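Local coordinates for protein polysaccharide deacetylase (Bacillus anthracis, PDB 2J13) that probably removes acetyl groups from amino sugars of bacterial cell-wall peptidoglycan, as a zinc-binding family 4 carbohydrate esterase, at residues 148-158 and 166-176. Sequence-based numbering, arbitrary orientation.
Sequences VKYVRPPRGVF and TKEMGYYNVFW. With CAC (cacodylate ion), chain H.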
ATOM      1  N   VAL A 148      -6.894  -8.242   6.994  1.00 24.02           N
ATOM      2  CA  VAL A 148      -6.352  -6.964   6.527  1.00 22.83           C
ATOM      3  C   VAL A 148      -5.049  -6.771   7.305  1.00 23.00           C
ATOM      4  O   VAL A 148      -5.065  -6.360   8.471  1.00 23.99           O
ATOM      5  CB  VAL A 148      -7.325  -5.806   6.745  1.00 23.09           C
ATOM      6  CG1 VAL A 148      -6.696  -4.479   6.333  1.00 22.31           C
ATOM      7  CG2 VAL A 148      -8.681  -6.032   5.985  1.00 22.40           C
ATOM      8  N   LYS A 149      -3.921  -7.060   6.671  1.00 22.43           N
ATOM      9  CA  LYS A 149      -2.610  -7.134   7.315  0.50 22.55           C
ATOM     10  C   LYS A 149      -1.757  -5.883   7.101  1.00 21.65           C
ATOM     11  O   LYS A 149      -0.790  -5.660   7.817  1.00 22.97           O
ATOM     12  CB  LYS A 149      -1.818  -8.309   6.720  0.50 22.99           C
ATOM     13  CG  LYS A 149      -2.400  -9.725   6.960  0.50 24.36           C
ATOM     14  CD  LYS A 149      -1.271 -10.750   7.009  0.50 25.73           C
ATOM     15  CE  LYS A 149      -0.553 -10.915   5.666  0.50 25.59           C
ATOM     16  NZ  LYS A 149       0.793 -11.663   5.666  0.50 25.62           N
ATOM     17  N   TYR A 150      -2.093  -5.100   6.078  1.00 19.75           N
ATOM     18  CA  TYR A 150      -1.183  -4.067   5.545  1.00 19.08           C
ATOM     19  C   TYR A 150      -1.788  -2.675   5.698  1.00 19.06           C
ATOM     20  O   TYR A 150      -2.870  -2.412   5.204  1.00 19.30           O
ATOM     21  CB  TYR A 150      -0.843  -4.360   4.082  1.00 20.25           C
ATOM     22  CG  TYR A 150      -0.345  -5.766   3.895  1.00 21.11           C
ATOM     23  CD1 TYR A 150       0.853  -6.184   4.464  1.00 22.45           C
ATOM     24  CD2 TYR A 150      -1.083  -6.694   3.181  1.00 22.77           C
ATOM     25  CE1 TYR A 150       1.291  -7.502   4.316  1.00 22.68           C
ATOM     26  CE2 TYR A 150      -0.658  -7.977   3.039  1.00 21.61           C
ATOM     27  CZ  TYR A 150       0.522  -8.385   3.612  1.00 22.84           C
ATOM     28  OH  TYR A 150       0.939  -9.704   3.459  1.00 25.47           O
ATOM     29  N   VAL A 151      -1.029  -1.780   6.329  1.00 18.01           N
ATOM     30  CA  VAL A 151      -1.411  -0.388   6.482  1.00 17.25           C
ATOM     31  C   VAL A 151      -0.370   0.476   5.789  1.00 17.73           C
ATOM     32  O   VAL A 151       0.804   0.260   5.986  1.00 18.85           O
ATOM     33  CB  VAL A 151      -1.530  -0.010   7.980  1.00 17.64           C
ATOM     34  CG1 VAL A 151      -1.559   1.494   8.151  1.00 19.55           C
ATOM     35  CG2 VAL A 151      -2.777  -0.688   8.557  1.00 18.50           C
ATOM     36  N   ARG A 152      -0.804   1.454   5.012  1.00 17.62           N
ATOM     37  CA  ARG A 152       0.092   2.524   4.529  1.00 17.37           C
ATOM     38  C   ARG A 152      -0.423   3.867   5.079  1.00 17.95           C
ATOM     39  O   ARG A 152      -1.568   4.263   4.833  1.00 17.91           O
ATOM     40  CB  ARG A 152       0.126   2.562   3.013  1.00 18.05           C
ATOM     41  CG  ARG A 152       1.090   3.599   2.449  1.00 18.33           C
ATOM     42  CD  ARG A 152       1.295   3.439   1.002  1.00 18.55           C
ATOM     43  NE  ARG A 152       2.188   2.340   0.696  1.00 19.20           N
ATOM     44  CZ  ARG A 152       2.275   1.802  -0.514  1.00 17.48           C
ATOM     45  NH1 ARG A 152       1.430   2.173  -1.463  1.00 17.70           N
ATOM     46  NH2 ARG A 152       3.128   0.839  -0.721  1.00 19.67           N
ATOM     47  N   PRO A 153       0.406   4.576   5.854  1.00 19.29           N
ATOM     48  CA  PRO A 153      -0.054   5.824   6.427  1.00 19.70           C
ATOM     49  C   PRO A 153      -0.340   6.922   5.413  1.00 19.94           C
ATOM     50  O   PRO A 153       0.409   7.066   4.418  1.00 19.73           O
ATOM     51  CB  PRO A 153       1.136   6.260   7.334  1.00 21.51           C
ATOM     52  CG  PRO A 153       1.982   5.179   7.445  1.00 20.73           C
ATOM     53  CD  PRO A 153       1.773   4.252   6.290  1.00 19.70           C
ATOM     54  N   PRO A 154      -1.411   7.702   5.630  1.00 19.46           N
ATOM     55  CA  PRO A 154      -1.670   8.863   4.790  1.00 20.57           C
ATOM     56  C   PRO A 154      -0.447   9.738   4.620  1.00 21.97           C
ATOM     57  O   PRO A 154       0.230  10.065   5.605  1.00 22.53           O
ATOM     58  CB  PRO A 154      -2.774   9.569   5.546  1.00 20.93           C
ATOM     59  CG  PRO A 154      -3.505   8.465   6.137  1.00 20.93           C
ATOM     60  CD  PRO A 154      -2.486   7.558   6.637  1.00 20.33           C
ATOM     61  N   ARG A 155      -0.157  10.075   3.379  1.00 22.77           N
ATOM     62  CA  ARG A 155       1.005  10.906   3.004  1.00 24.68           C
ATOM     63  C   ARG A 155       2.378  10.372   3.412  1.00 23.27           C
ATOM     64  O   ARG A 155       3.404  11.086   3.281  1.00 24.30           O
ATOM     65  CB  ARG A 155       0.771  12.340   3.499  1.00 25.12           C
ATOM     66  CG  ARG A 155      -0.477  12.980   3.023  1.00 28.14           C
ATOM     67  CD  ARG A 155      -0.727  14.405   3.624  1.00 29.61           C
ATOM     68  NE  ARG A 155      -2.122  14.725   3.343  1.00 34.27           N
ATOM     69  CZ  ARG A 155      -3.186  14.304   4.044  1.00 35.88           C
ATOM     70  NH1 ARG A 155      -3.077  13.617   5.207  1.00 35.09           N
ATOM     71  NH2 ARG A 155      -4.399  14.605   3.584  1.00 35.97           N
ATOM     72  N   GLY A 156       2.455   9.106   3.826  1.00 21.89           N
ATOM     73  CA  GLY A 156       3.686   8.512   4.303  1.00 22.91           C
ATOM     74  C   GLY A 156       4.206   9.171   5.578  1.00 23.00           C
ATOM     75  O   GLY A 156       5.394   9.069   5.899  1.00 24.37           O
ATOM     76  N   VAL A 157       3.306   9.831   6.312  1.00 22.04           N
ATOM     77  CA  VAL A 157       3.686  10.493   7.560  1.00 23.38           C
ATOM     78  C   VAL A 157       3.623   9.505   8.719  1.00 22.98           C
ATOM     79  O   VAL A 157       2.614   8.770   8.919  1.00 22.33           O
ATOM     80  CB  VAL A 157       2.861  11.747   7.812  1.00 23.96           C
ATOM     81  CG1 VAL A 157       3.186  12.367   9.197  1.00 26.90           C
ATOM     82  CG2 VAL A 157       3.064  12.776   6.666  1.00 25.20           C
ATOM     83  N   PHE A 158       4.678   9.508   9.521  1.00 23.51           N
ATOM     84  CA  PHE A 158       4.792   8.610  10.661  1.00 23.65           C
ATOM     85  C   PHE A 158       5.669   9.198  11.773  1.00 24.61           C
ATOM     86  O   PHE A 158       6.458  10.129  11.525  1.00 25.13           O
ATOM     87  CB  PHE A 158       5.360   7.254  10.267  1.00 23.63           C
ATOM     88  CG  PHE A 158       6.800   7.307   9.811  1.00 24.54           C
ATOM     89  CD1 PHE A 158       7.106   7.725   8.520  1.00 25.03           C
ATOM     90  CD2 PHE A 158       7.816   6.957  10.672  1.00 26.82           C
ATOM     91  CE1 PHE A 158       8.428   7.802   8.084  1.00 25.10           C
ATOM     92  CE2 PHE A 158       9.141   7.026  10.244  1.00 25.78           C
ATOM     93  CZ  PHE A 158       9.419   7.452   8.941  1.00 24.47           C
ATOM     94  N   THR A 166       0.431   1.045  15.305  1.00 25.06           N
ATOM     95  CA  THR A 166      -0.064   0.283  14.145  1.00 24.09           C
ATOM     96  C   THR A 166       0.331  -1.199  14.239  1.00 24.37           C
ATOM     97  O   THR A 166      -0.505  -2.065  14.043  1.00 24.24           O
ATOM     98  CB  THR A 166       0.446   0.954  12.843  1.00 23.76           C
ATOM     99  OG1 THR A 166      -0.044   2.320  12.811  1.00 23.20           O
ATOM    100  CG2 THR A 166      -0.010   0.158  11.564  1.00 24.59           C
ATOM    101  N   LYS A 167       1.593  -1.497  14.544  1.00 25.07           N
ATOM    102  CA  LYS A 167       2.054  -2.863  14.755  1.00 26.90           C
ATOM    103  C   LYS A 167       1.319  -3.563  15.898  1.00 27.27           C
ATOM    104  O   LYS A 167       0.958  -4.731  15.793  1.00 27.28           O
ATOM    105  CB  LYS A 167       3.560  -2.878  15.046  1.00 26.95           C
ATOM    106  CG  LYS A 167       4.150  -4.223  15.402  1.00 29.38           C
ATOM    107  CD  LYS A 167       5.639  -4.036  15.725  1.00 29.92           C
ATOM    108  CE  LYS A 167       6.251  -5.173  16.515  1.00 34.52           C
ATOM    109  NZ  LYS A 167       7.720  -4.858  16.755  1.00 37.55           N
ATOM    110  N   GLU A 168       1.126  -2.845  16.991  1.00 29.01           N
ATOM    111  CA  GLU A 168       0.442  -3.382  18.164  1.00 31.22           C
ATOM    112  C   GLU A 168      -0.975  -3.811  17.822  1.00 30.92           C
ATOM    113  O   GLU A 168      -1.483  -4.801  18.381  1.00 31.93           O
ATOM    114  CB  GLU A 168       0.443  -2.290  19.235  1.00 31.39           C
ATOM    115  CG  GLU A 168      -0.177  -2.612  20.577  1.00 34.85           C
ATOM    116  CD  GLU A 168      -0.283  -1.333  21.435  1.00 37.04           C
ATOM    117  OE1 GLU A 168       0.676  -0.508  21.411  1.00 44.90           O
ATOM    118  OE2 GLU A 168      -1.325  -1.135  22.109  1.00 45.47           O
ATOM    119  N   MET A 169      -1.617  -3.085  16.906  1.00 30.77           N
ATOM    120  CA  MET A 169      -2.962  -3.440  16.430  1.00 31.67           C
ATOM    121  C   MET A 169      -2.977  -4.599  15.429  1.00 30.29           C
ATOM    122  O   MET A 169      -4.036  -5.041  15.034  1.00 30.70           O
ATOM    123  CB  MET A 169      -3.659  -2.221  15.841  1.00 30.95           C
ATOM    124  CG  MET A 169      -3.861  -1.073  16.835  1.00 33.86           C
ATOM    125  SD  MET A 169      -4.709   0.298  16.109  1.00 37.43           S
ATOM    126  CE  MET A 169      -6.303  -0.425  15.698  1.00 38.96           C
ATOM    127  N   GLY A 170      -1.800  -5.083  15.033  1.00 28.72           N
ATOM    128  CA  GLY A 170      -1.666  -6.280  14.236  1.00 28.56           C
ATOM    129  C   GLY A 170      -1.394  -6.021  12.766  1.00 27.38           C
ATOM    130  O   GLY A 170      -1.559  -6.933  11.939  1.00 29.27           O
ATOM    131  N   TYR A 171      -0.952  -4.810  12.440  1.00 25.75           N
ATOM    132  CA  TYR A 171      -0.650  -4.437  11.048  1.00 23.72           C
ATOM    133  C   TYR A 171       0.822  -4.251  10.768  1.00 23.81           C
ATOM    134  O   TYR A 171       1.567  -3.799  11.631  1.00 24.53           O
ATOM    135  CB  TYR A 171      -1.341  -3.117  10.716  1.00 22.77           C
ATOM    136  CG  TYR A 171      -2.831  -3.136  10.951  1.00 21.70           C
ATOM    137  CD1 TYR A 171      -3.682  -3.746  10.040  1.00 23.56           C
ATOM    138  CD2 TYR A 171      -3.377  -2.473  12.044  1.00 20.93           C
ATOM    139  CE1 TYR A 171      -5.070  -3.755  10.238  1.00 22.66           C
ATOM    140  CE2 TYR A 171      -4.755  -2.459  12.258  1.00 23.01           C
ATOM    141  CZ  TYR A 171      -5.597  -3.090  11.348  1.00 24.51           C
ATOM    142  OH  TYR A 171      -6.957  -3.093  11.570  1.00 24.56           O
ATOM    143  N   TYR A 172       1.220  -4.590   9.539  1.00 22.29           N
ATOM    144  CA  TYR A 172       2.481  -4.083   8.974  1.00 22.57           C
ATOM    145  C   TYR A 172       2.316  -2.641   8.496  1.00 21.79           C
ATOM    146  O   TYR A 172       1.299  -2.248   7.896  1.00 21.69           O
ATOM    147  CB  TYR A 172       2.945  -4.900   7.787  1.00 23.68           C
ATOM    148  CG  TYR A 172       3.256  -6.349   8.062  1.00 25.41           C
ATOM    149  CD1 TYR A 172       4.498  -6.726   8.538  1.00 27.52           C
ATOM    150  CD2 TYR A 172       2.321  -7.334   7.810  1.00 26.83           C
ATOM    151  CE1 TYR A 172       4.793  -8.076   8.746  1.00 29.69           C
ATOM    152  CE2 TYR A 172       2.598  -8.679   8.018  1.00 29.00           C
ATOM    153  CZ  TYR A 172       3.819  -9.036   8.495  1.00 28.72           C
ATOM    154  OH  TYR A 172       4.080 -10.374   8.697  1.00 32.58           O
ATOM    155  N   ASN A 173       3.385  -1.881   8.664  1.00 21.11           N
ATOM    156  CA  ASN A 173       3.487  -0.540   8.147  1.00 21.34           C
ATOM    157  C   ASN A 173       4.225  -0.660   6.794  1.00 21.60           C
ATOM    158  O   ASN A 173       5.432  -0.939   6.771  1.00 22.07           O
ATOM    159  CB  ASN A 173       4.361   0.278   9.080  1.00 21.61           C
ATOM    160  CG  ASN A 173       3.688   0.581  10.436  1.00 23.22           C
ATOM    161  OD1 ASN A 173       2.790   1.423  10.503  1.00 24.10           O
ATOM    162  ND2 ASN A 173       4.145  -0.090  11.515  1.00 23.81           N
ATOM    163  N   VAL A 174       3.521  -0.388   5.711  1.00 20.66           N
ATOM    164  CA  VAL A 174       4.040  -0.649   4.366  1.00 20.08           C
ATOM    165  C   VAL A 174       4.278   0.664   3.650  1.00 20.34           C
ATOM    166  O   VAL A 174       3.334   1.388   3.316  1.00 19.73           O
ATOM    167  CB  VAL A 174       3.091  -1.517   3.546  1.00 19.85           C
ATOM    168  CG1 VAL A 174       3.738  -1.827   2.196  1.00 19.32           C
ATOM    169  CG2 VAL A 174       2.724  -2.800   4.285  1.00 21.13           C
ATOM    170  N   PHE A 175       5.561   0.979   3.421  1.00 20.05           N
ATOM    171  CA  PHE A 175       5.943   2.176   2.693  1.00 20.17           C
ATOM    172  C   PHE A 175       6.245   1.805   1.251  1.00 20.84           C
ATOM    173  O   PHE A 175       5.583   0.924   0.741  1.00 21.18           O
ATOM    174  CB  PHE A 175       7.078   2.876   3.443  1.00 20.72           C
ATOM    175  CG  PHE A 175       6.627   3.441   4.749  1.00 19.04           C
ATOM    176  CD1 PHE A 175       6.009   4.666   4.803  1.00 20.60           C
ATOM    177  CD2 PHE A 175       6.774   2.726   5.892  1.00 20.19           C
ATOM    178  CE1 PHE A 175       5.565   5.182   6.016  1.00 22.03           C
ATOM    179  CE2 PHE A 175       6.347   3.248   7.116  1.00 21.57           C
ATOM    180  CZ  PHE A 175       5.745   4.462   7.152  1.00 19.85           C
ATOM    181  N   TRP A 176       7.222   2.422   0.605  1.00 20.45           N
ATOM    182  CA  TRP A 176       7.514   2.128  -0.822  1.00 20.52           C
ATOM    183  C   TRP A 176       8.949   2.487  -1.106  1.00 22.00           C
ATOM    184  O   TRP A 176       9.566   3.219  -0.337  1.00 22.99           O
ATOM    185  CB  TRP A 176       6.590   2.901  -1.769  1.00 20.52           C
ATOM    186  CG  TRP A 176       6.650   4.372  -1.654  1.00 21.08           C
ATOM    187  CD1 TRP A 176       7.422   5.238  -2.357  1.00 21.77           C
ATOM    188  CD2 TRP A 176       5.899   5.176  -0.728  1.00 21.74           C
ATOM    189  NE1 TRP A 176       7.195   6.530  -1.952  1.00 23.12           N
ATOM    190  CE2 TRP A 176       6.267   6.519  -0.942  1.00 23.02           C
ATOM    191  CE3 TRP A 176       4.957   4.886   0.263  1.00 21.17           C
ATOM    192  CZ2 TRP A 176       5.725   7.567  -0.200  1.00 22.45           C
ATOM    193  CZ3 TRP A 176       4.431   5.923   0.984  1.00 20.96           C
ATOM    194  CH2 TRP A 176       4.811   7.242   0.761  1.00 21.88           C
TER
HETATM  195 AS   CAC H1242      -0.121   9.036  -0.470  1.00 25.24          AS
HETATM  196  O1  CAC H1242      -0.771   7.916  -1.573  1.00 23.58           O
HETATM  197  O2  CAC H1242      -1.190   9.205   0.870  1.00 21.28           O
HETATM  198  C1  CAC H1242       1.564   8.309   0.181  1.00 24.52           C
HETATM  199  C2  CAC H1242       0.160  10.810  -1.271  1.00 24.45           C
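Arg152 and Val174 meet at the end of a beta-alpha-beta crossover, in which strand 150-151 leads through a loop, the short strand 157-158 and helix 160-168 to its parallel neighbour 172-174, a unit of the barrel-like NodB homology fold. Three backbone bonds join the strands: Tyr172 N to Lys149 O, Val151 N to Tyr172 O and Val174 N to Val151 O. Arg152 then takes over with its side chain. CB and CG run past Val174 O, CG at 3.3 Å. CD turns 4.0 Å from Trp176 CZ3. A bend at chi3 (-77°) lets NE donate a 3.0 Å hydrogen bond to Val174 O, which lies close to the guanidinium plane. NH2 donates to Phe175 O at 2.9 Å, less straight (136°), while NH1 makes a salt bridge with Asp62 and a hydrogen bond with Thr60. Trp176 CE3 lies over one guanidinium face, the two planes 77° apart. On the helix side of the strands, Val151 CG2 sits over the Tyr171 ring as a CH-pi contact, 3.8 Å from its centroid, and CG1 and CB reach Thr166 CG2. Tyr150 and Tyr172 point the other way, side by side near helix 238-243, their rings nearly parallel but barely overlapping. Arg152 O is hydrogen-bonded to ND1 of the zinc ligand His113, tying the strand end to the metal site. Farther along the chain, Pro153 CG and Phe158 CD1 each touch Phe175 CZ at 3.8 Å.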